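Local coordinates for glutamine amidotransferase domain-containing protein (Thermotoga maritima, PDB 1O1Y) that is probably a class-one glutamine amidotransferase, expected to release ammonia from glutamine and pass it to an acceptor not yet identified, at residues A[105-109]-A[110-114]. Residues are numbered along the deposited sequence; the frame is centred on the assembly and turned at random.
Sequences MLAKV and LGASV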
# COMPACT_ATOMS: atom_id res chain seq x y z
N MSE A 105 0.75 -3.82 -8.88
CA MSE A 105 -0.30 -3.71 -9.89
C MSE A 105 -0.23 -2.37 -10.60
O MSE A 105 -0.42 -2.28 -11.81
CB MSE A 105 -1.69 -3.92 -9.26
CG MSE A 105 -1.86 -5.37 -8.79
SE MSE A 105 -3.56 -5.66 -7.92
CE MSE A 105 -4.72 -5.45 -9.44
N LEU A 106 0.05 -1.31 -9.85
CA LEU A 106 0.22 0.00 -10.44
C LEU A 106 1.43 0.01 -11.39
O LEU A 106 1.36 0.52 -12.51
CB LEU A 106 0.40 1.08 -9.36
CG LEU A 106 0.68 2.51 -9.87
CD1 LEU A 106 -0.43 3.08 -10.72
CD2 LEU A 106 0.97 3.46 -8.68
N ALA A 107 2.55 -0.54 -10.95
CA ALA A 107 3.76 -0.63 -11.79
C ALA A 107 3.49 -1.35 -13.10
O ALA A 107 3.93 -0.94 -14.16
CB ALA A 107 4.86 -1.32 -11.05
N LYS A 108 2.76 -2.46 -13.02
CA LYS A 108 2.38 -3.21 -14.21
C LYS A 108 1.54 -2.38 -15.20
O LYS A 108 1.77 -2.41 -16.39
CB LYS A 108 1.62 -4.50 -13.79
CG LYS A 108 1.09 -5.28 -14.96
CD LYS A 108 0.41 -6.59 -14.49
CE LYS A 108 -0.55 -7.13 -15.55
NZ LYS A 108 -1.22 -8.44 -15.21
N VAL A 109 0.54 -1.67 -14.69
CA VAL A 109 -0.30 -0.83 -15.54
C VAL A 109 0.55 0.24 -16.25
O VAL A 109 0.29 0.59 -17.42
CB VAL A 109 -1.47 -0.25 -14.75
CG1 VAL A 109 -2.19 0.80 -15.56
CG2 VAL A 109 -2.44 -1.35 -14.35
N LEU A 110 1.59 0.71 -15.57
CA LEU A 110 2.50 1.73 -16.10
C LEU A 110 3.63 1.09 -16.92
O LEU A 110 4.62 1.75 -17.28
CB LEU A 110 3.07 2.53 -14.93
CG LEU A 110 2.02 3.39 -14.20
CD1 LEU A 110 2.69 4.07 -13.03
CD2 LEU A 110 1.42 4.40 -15.13
N GLY A 111 3.51 -0.21 -17.19
CA GLY A 111 4.35 -0.85 -18.17
C GLY A 111 5.58 -1.60 -17.64
O GLY A 111 6.32 -2.13 -18.45
N ALA A 112 5.74 -1.69 -16.33
CA ALA A 112 6.94 -2.28 -15.72
C ALA A 112 6.70 -3.74 -15.35
O ALA A 112 5.60 -4.10 -15.02
CB ALA A 112 7.32 -1.53 -14.47
N SER A 113 7.76 -4.54 -15.40
CA SER A 113 7.69 -5.94 -15.01
C SER A 113 7.62 -6.06 -13.50
O SER A 113 8.21 -5.27 -12.74
CB SER A 113 8.93 -6.71 -15.54
OG SER A 113 9.00 -6.73 -16.95
N VAL A 114 6.91 -7.08 -13.07
CA VAL A 114 6.85 -7.52 -11.69
C VAL A 114 7.39 -8.94 -11.63
O VAL A 114 7.15 -9.77 -12.53
CB VAL A 114 5.37 -7.50 -11.20
CG1 VAL A 114 5.22 -8.08 -9.80
CG2 VAL A 114 4.82 -6.09 -11.35
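Leu-106 meets Leu-110 at the end of helix 102-109, which closes in a Schellman motif and hands the chain on to strand 114-116. Leu-106 O accepts an i to i+4 helical bond from Leu-110 N at 3.1 Å. The Leu-106 side chain crosses that of Leu-110 obliquely, Leu-106 CD1 lying 4.0 Å from Leu-110 CD1. Leu-110 has CG anti to the carbonyl carbon (chi1 -67°), which lays the branch back over Leu-106 O, and Phe-174 and Tyr-176 of strand 173-176 pack on it too. With an alanine in place of this leucine, the Leu-106 methyls would probably lose their neighbour and a gap would be likely to open beside Phe-174. Ala-107 O takes the 6-to-1 bond of the Schellman motif from Ala-112 N, at 2.9 Å and fairly straight (163°). Ala-107 CB and Ala-112 CB sit 4.2 Å apart. Lys-108 O accepts the second Schellman bond, from Gly-111 N, which stands above the carbonyl plane. Gly-111 is the C-prime residue, with positive phi (97°), where a CB would jam against the carbonyl O of Leu-110. The extended Lys-108 chain carries NZ to a hydrogen bond with Ala-70 O and a salt bridge with Glu-73. At its root, Lys-108 CA points its hydrogen at Ala-112 O, a CA-H...O contact of 3.4 Å.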